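Local coordinates for uncharacterized protein (Pseudomonas syringae pv. tomato, PDB 3K4I), which is of unknown function but belongs to the Aldolase/RraA family and binds magnesium where two of its subunits meet, at residues T199-R202 and I203-I207; S209-T212 and L213-R217. All coordinates share one frame; numbering follows the deposited sequence.

Contact 1: residues T199-R202 and I203-I207; sequences TERR and IIEAI. With MG (magnesium ion), chain E.
In the last turns of helix 186-207, T199-R202 and I203-I207 are joined by the ordinary i to i+4 bonds, of which I204 N to E200 O, 2.9 Å, is the straightest, with an N-H...O angle of 169°. Side chains follow the same spacing. R201 and E205 run side by side and point the same way, yet their charged ends do not meet: R201 NE stays 5.1 Å from E205 OE2, and the guanidinium and carboxylate planes stand 77° apart. The carboxylate oxygen OE2 of E205 rests instead against the aliphatic stem of R201, 3.2 Å from CG. A water donates to E205 OE2 at 2.8 Å and is held only weakly by R201 NH2. On another face, T199 CG2 rests 4.1 Å from I203 CD1, both stems aligned. The chain of E200, extended beyond CG (chi2 -166°), carries its carboxylate away from the helix to the magnesium ion, which OE1 binds at 2.4 Å. Four waters and D102 of a second subunit complete the metal's shell, while I103 of that subunit packs on E200 and I203. Solvent thus probably softens the Arg-Glu attraction, whereas the magnesium ion bridges two subunits through one carboxylate oxygen from each.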
ATOM      1  N   THR C 199     -30.757  -0.281  -4.703  1.00 12.21           N
ATOM      2  CA  THR C 199     -30.793  -0.754  -6.101  1.00 12.81           C
ATOM      3  C   THR C 199     -29.697  -1.788  -6.368  1.00 12.29           C
ATOM      4  O   THR C 199     -29.944  -2.838  -6.983  1.00 11.16           O
ATOM      5  CB  THR C 199     -30.674   0.422  -7.112  1.00 13.17           C
ATOM      6  OG1 THR C 199     -31.825   1.267  -6.991  1.00 17.91           O
ATOM      7  CG2 THR C 199     -30.590  -0.103  -8.538  1.00 17.27           C
ATOM      8  N   GLU C 200     -28.495  -1.500  -5.882  1.00 13.04           N
ATOM      9  CA  GLU C 200     -27.344  -2.371  -6.097  1.00 13.77           C
ATOM     10  C   GLU C 200     -27.459  -3.701  -5.376  1.00 12.43           C
ATOM     11  O   GLU C 200     -27.014  -4.737  -5.885  1.00 11.37           O
ATOM     12  CB  GLU C 200     -26.084  -1.711  -5.592  1.00 15.64           C
ATOM     13  CG  GLU C 200     -25.456  -0.748  -6.512  1.00 26.94           C
ATOM     14  CD  GLU C 200     -24.059  -0.415  -6.044  1.00 18.90           C
ATOM     15  OE1 GLU C 200     -23.510  -1.156  -5.159  1.00 25.99           O
ATOM     16  OE2 GLU C 200     -23.515   0.574  -6.571  1.00 26.85           O
ATOM     17  N   ARG C 201     -28.026  -3.665  -4.174  1.00 12.48           N
ATOM     18  CA  ARG C 201     -28.207  -4.888  -3.405  1.00 12.12           C
ATOM     19  C   ARG C 201     -29.123  -5.849  -4.164  1.00  9.50           C
ATOM     20  O   ARG C 201     -28.871  -7.053  -4.200  1.00  8.06           O
ATOM     21  CB  ARG C 201     -28.729  -4.583  -2.005  1.00 15.07           C
ATOM     22  CG  ARG C 201     -28.950  -5.805  -1.114  1.00 29.42           C
ATOM     23  CD  ARG C 201     -28.817  -5.480   0.379  1.00 19.44           C
ATOM     24  NE  ARG C 201     -28.994  -4.059   0.660  1.00 30.63           N
ATOM     25  CZ  ARG C 201     -30.064  -3.514   1.238  1.00 21.71           C
ATOM     26  NH1 ARG C 201     -30.100  -2.193   1.418  1.00 31.27           N
ATOM     27  NH2 ARG C 201     -31.091  -4.265   1.636  1.00 31.20           N
ATOM     28  N   ARG C 202     -30.156  -5.316  -4.802  1.00  8.90           N
ATOM     29  CA  ARG C 202     -31.067  -6.168  -5.573  1.00  9.55           C
ATOM     30  C   ARG C 202     -30.336  -6.707  -6.803  1.00  8.25           C
ATOM     31  O   ARG C 202     -30.496  -7.860  -7.171  1.00  7.66           O
ATOM     32  CB  ARG C 202     -32.322  -5.395  -5.974  1.00 12.81           C
ATOM     33  CG  ARG C 202     -33.178  -4.943  -4.794  1.00 29.65           C
ATOM     34  CD  ARG C 202     -34.567  -4.535  -5.261  1.00 18.41           C
ATOM     35  NE  ARG C 202     -34.591  -3.219  -5.903  1.00 30.97           N
ATOM     36  CZ  ARG C 202     -34.952  -2.087  -5.297  1.00 20.92           C
ATOM     37  NH1 ARG C 202     -34.944  -0.943  -5.977  1.00 31.34           N
ATOM     38  NH2 ARG C 202     -35.322  -2.095  -4.013  1.00 31.06           N
ATOM     39  N   ILE C 203     -29.490  -5.875  -7.413  1.00  6.99           N
ATOM     40  CA  ILE C 203     -28.749  -6.350  -8.565  1.00  6.19           C
ATOM     41  C   ILE C 203     -27.814  -7.509  -8.180  1.00  5.12           C
ATOM     42  O   ILE C 203     -27.765  -8.550  -8.871  1.00  5.26           O
ATOM     43  CB  ILE C 203     -28.004  -5.202  -9.294  1.00  6.80           C
ATOM     44  CG1 ILE C 203     -29.005  -4.318 -10.048  1.00  7.77           C
ATOM     45  CG2 ILE C 203     -26.971  -5.788 -10.266  1.00  7.60           C
ATOM     46  CD1 ILE C 203     -28.394  -2.973 -10.519  1.00  8.54           C
ATOM     47  N   ILE C 204     -27.100  -7.327  -7.072  1.00  4.62           N
ATOM     48  CA  ILE C 204     -26.222  -8.361  -6.539  1.00  5.25           C
ATOM     49  C   ILE C 204     -27.011  -9.627  -6.207  1.00  5.99           C
ATOM     50  O   ILE C 204     -26.590 -10.745  -6.547  1.00  6.06           O
ATOM     51  CB  ILE C 204     -25.472  -7.834  -5.310  1.00  6.61           C
ATOM     52  CG1 ILE C 204     -24.319  -6.918  -5.764  1.00  9.27           C
ATOM     53  CG2 ILE C 204     -24.951  -8.996  -4.438  1.00  9.03           C
ATOM     54  CD1 ILE C 204     -23.715  -5.990  -4.641  1.00  7.26           C
ATOM     55  N   GLU C 205     -28.139  -9.441  -5.540  1.00  5.96           N
ATOM     56  CA  GLU C 205     -28.993 -10.599  -5.224  1.00  7.62           C
ATOM     57  C   GLU C 205     -29.406 -11.356  -6.494  1.00  6.34           C
ATOM     58  O   GLU C 205     -29.392 -12.606  -6.526  1.00  6.13           O
ATOM     59  CB  GLU C 205     -30.185 -10.168  -4.397  1.00  9.27           C
ATOM     60  CG  GLU C 205     -29.809  -9.833  -2.975  1.00 12.34           C
ATOM     61  CD  GLU C 205     -30.831  -8.957  -2.260  1.00 10.44           C
ATOM     62  OE1 GLU C 205     -31.893  -8.609  -2.840  1.00 12.61           O
ATOM     63  OE2 GLU C 205     -30.537  -8.587  -1.098  1.00 13.97           O
ATOM     64  N   ALA C 206     -29.723 -10.600  -7.547  1.00  3.89           N
ATOM     65  CA  ALA C 206     -30.102 -11.198  -8.805  1.00  5.50           C
ATOM     66  C   ALA C 206     -28.973 -11.998  -9.470  1.00  5.36           C
ATOM     67  O   ALA C 206     -29.153 -13.167  -9.855  1.00  3.80           O
ATOM     68  CB  ALA C 206     -30.679 -10.110  -9.765  1.00  5.72           C
ATOM     69  N   ILE C 207     -27.813 -11.367  -9.640  1.00  6.71           N
ATOM     70  CA  ILE C 207     -26.691 -12.089 -10.212  1.00  7.74           C
ATOM     71  C   ILE C 207     -26.223 -13.268  -9.352  1.00  8.04           C
ATOM     72  O   ILE C 207     -25.686 -14.231  -9.891  1.00  9.30           O
ATOM     73  CB  ILE C 207     -25.520 -11.176 -10.636  1.00  9.08           C
ATOM     74  CG1 ILE C 207     -24.848 -10.528  -9.421  1.00 13.01           C
ATOM     75  CG2 ILE C 207     -26.014 -10.154 -11.680  1.00 11.85           C
ATOM     76  CD1 ILE C 207     -23.817  -9.458  -9.810  1.00 11.67           C
TER
HETATM   77 MG    MG E 501     -21.918  -0.659  -3.464  1.00 15.24          MG
HETATM   78  O   HOH W   1     -20.688   0.002  -4.870  1.00  7.48           O
HETATM   79  O   HOH W   2     -32.422  -7.030   0.176  1.00 20.11           O
HETATM   80  O   HOH W   3     -23.280  -1.264  -1.906  1.00 11.94           O
HETATM   81  O   HOH W   4     -22.899   1.242  -3.507  1.00 22.16           O
HETATM   82  O   HOH W   5     -20.399  -0.327  -2.236  1.00 15.05           O

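Contact 2: residues S209-T212 and L213-R217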
ATOM      1  N   SER C 209     -28.246 -15.214  -7.915  1.00  6.40           N
ATOM      2  CA  SER C 209     -29.254 -16.228  -8.168  1.00  8.39           C
ATOM      3  C   SER C 209     -29.265 -16.671  -9.637  1.00  8.99           C
ATOM      4  O   SER C 209     -30.212 -17.308 -10.094  1.00  9.41           O
ATOM      5  CB  SER C 209     -30.638 -15.762  -7.656  1.00  8.02           C
ATOM      6  OG  SER C 209     -31.086 -14.592  -8.341  1.00  7.85           O
ATOM      7  N   GLY C 210     -28.190 -16.330 -10.363  1.00  8.23           N
ATOM      8  CA  GLY C 210     -27.998 -16.806 -11.734  1.00  9.39           C
ATOM      9  C   GLY C 210     -28.535 -15.916 -12.838  1.00  9.53           C
ATOM     10  O   GLY C 210     -28.595 -16.340 -13.988  1.00 11.00           O
ATOM     11  N   SER C 211     -28.908 -14.680 -12.513  1.00  8.45           N
ATOM     12  CA  SER C 211     -29.248 -13.698 -13.543  1.00  9.11           C
ATOM     13  C   SER C 211     -27.993 -13.307 -14.279  1.00  8.45           C
ATOM     14  O   SER C 211     -26.935 -13.202 -13.661  1.00  7.28           O
ATOM     15  CB  SER C 211     -29.786 -12.424 -12.897  1.00 10.15           C
ATOM     16  OG  SER C 211     -30.129 -11.438 -13.866  1.00 18.52           O
ATOM     17  N   THR C 212     -28.117 -13.043 -15.581  1.00  8.38           N
ATOM     18  CA  THR C 212     -27.049 -12.270 -16.258  1.00  7.79           C
ATOM     19  C   THR C 212     -27.061 -10.856 -15.679  1.00  9.09           C
ATOM     20  O   THR C 212     -28.072 -10.395 -15.120  1.00  8.34           O
ATOM     21  CB  THR C 212     -27.271 -12.151 -17.788  1.00  7.17           C
ATOM     22  OG1 THR C 212     -28.486 -11.436 -18.055  1.00 11.74           O
ATOM     23  CG2 THR C 212     -27.314 -13.505 -18.453  1.00 11.87           C
ATOM     24  N   LEU C 213     -25.930 -10.156 -15.803  1.00  9.12           N
ATOM     25  CA  LEU C 213     -25.864  -8.781 -15.367  1.00 11.40           C
ATOM     26  C   LEU C 213     -26.824  -7.935 -16.211  1.00 12.57           C
ATOM     27  O   LEU C 213     -27.515  -7.047 -15.681  1.00 12.26           O
ATOM     28  CB  LEU C 213     -24.422  -8.252 -15.432  1.00 12.30           C
ATOM     29  CG  LEU C 213     -24.152  -6.840 -14.878  1.00 13.01           C
ATOM     30  CD1 LEU C 213     -24.797  -6.675 -13.499  1.00 13.37           C
ATOM     31  CD2 LEU C 213     -22.660  -6.557 -14.785  1.00 13.75           C
ATOM     32  N   GLU C 214     -26.885  -8.240 -17.512  1.00 14.53           N
ATOM     33  CA  GLU C 214     -27.793  -7.552 -18.432  1.00 17.74           C
ATOM     34  C   GLU C 214     -29.216  -7.570 -17.883  1.00 19.18           C
ATOM     35  O   GLU C 214     -29.836  -6.510 -17.745  1.00 20.06           O
ATOM     36  CB  GLU C 214     -27.783  -8.213 -19.809  1.00 18.97           C
ATOM     37  CG  GLU C 214     -26.627  -7.785 -20.691  1.00 40.09           C
ATOM     38  CD  GLU C 214     -26.933  -7.916 -22.180  1.00 21.13           C
ATOM     39  OE1 GLU C 214     -26.018  -7.623 -22.985  1.00 40.44           O
ATOM     40  OE2 GLU C 214     -28.073  -8.303 -22.546  1.00 40.20           O
ATOM     41  N   GLN C 215     -29.698  -8.772 -17.557  1.00 19.76           N
ATOM     42  CA  GLN C 215     -31.056  -8.990 -17.010  1.00 21.71           C
ATOM     43  C   GLN C 215     -31.295  -8.183 -15.744  1.00 22.18           C
ATOM     44  O   GLN C 215     -32.303  -7.474 -15.625  1.00 22.47           O
ATOM     45  CB  GLN C 215     -31.264 -10.452 -16.632  1.00 23.49           C
ATOM     46  CG  GLN C 215     -31.391 -11.474 -17.725  1.00 23.89           C
ATOM     47  CD  GLN C 215     -31.714 -12.839 -17.132  1.00 25.61           C
ATOM     48  OE1 GLN C 215     -30.815 -13.653 -16.841  1.00 22.79           O
ATOM     49  NE2 GLN C 215     -33.007 -13.079 -16.896  1.00 24.05           N
ATOM     50  N   ALA C 216     -30.368  -8.323 -14.793  1.00 21.67           N
ATOM     51  CA  ALA C 216     -30.461  -7.665 -13.493  1.00 22.08           C
ATOM     52  C   ALA C 216     -30.547  -6.145 -13.608  1.00 24.23           C
ATOM     53  O   ALA C 216     -31.367  -5.516 -12.943  1.00 24.49           O
ATOM     54  CB  ALA C 216     -29.271  -8.065 -12.609  1.00 20.62           C
ATOM     55  N   ARG C 217     -29.715  -5.568 -14.470  1.00 26.69           N
ATOM     56  CA  ARG C 217     -29.609  -4.104 -14.606  1.00 30.04           C
ATOM     57  C   ARG C 217     -30.871  -3.395 -15.117  1.00 32.88           C
ATOM     58  O   ARG C 217     -31.093  -2.218 -14.821  1.00 32.46           O
ATOM     59  CB  ARG C 217     -28.393  -3.725 -15.461  1.00 30.49           C
ATOM     60  CG  ARG C 217     -27.096  -3.731 -14.688  1.00 38.18           C
ATOM     61  CD  ARG C 217     -25.907  -3.367 -15.559  1.00 31.78           C
ATOM     62  NE  ARG C 217     -24.710  -3.206 -14.738  1.00 39.11           N
ATOM     63  CZ  ARG C 217     -23.486  -2.975 -15.203  1.00 33.07           C
ATOM     64  NH1 ARG C 217     -23.260  -2.880 -16.512  1.00 39.54           N
ATOM     65  NH2 ARG C 217     -22.475  -2.849 -14.350  1.00 39.58           N
TER
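T212 and Q215 hold each other by reciprocal hydrogen bonds in a capping box at the start of helix 213-219. T212 OG1, the N-cap acceptor, accepts the N-H of Q215, its N 3.0 Å away. In return Q215 OE1 accepts from T212 N at 3.0 Å, the donor tilted 30° from the plane of the side-chain amide, and receives a weak bond from T212 OG1 as well. With chi1 at 63°, OG1 sits between the backbone N and carbonyl carbon of T212, and from there it faces the first turn; the two side chains cross at about a right angle. Among bonds to the backbone carbonyl, T212 O is gripped twice, by A216 N at 3.1 Å and by the hydroxyl of S211, whose OG donates at 2.6 Å. Van der Waals contacts fill in the rest: S211 OG lies 3.1 Å from Q215 CB, and T212 OG1 is 2.9 Å from Q215 CG, a tight fit. D79 of a second subunit accepts from the amides of L213 and E214. Between them, the box and that carboxylate use three amide N-H groups of the first turn, and the negative charge of D79 of the second subunit probably gains from lying at the positive end of the helix dipole.

Overall arrangement
Followed from the N terminus, the chain runs down helix 186-207, whose final turns hold contact 1, then reverses through a short loop into contact 2 at the start of helix 213-219. The two are in series, neither enclosing nor crossing the other, with centres about 8 Å apart. Each closes only a local turn. A Schellman motif with G210 as its C-prime residue ends the first helix, S211 N reaching back to A206 O, and the N-cap of the second follows at once. The helices then pack together, A206 against A216 and I207 against L213. Both contacts also touch the second subunit, so the helical hairpin at the end of the modelled chain forms part of the subunit interface.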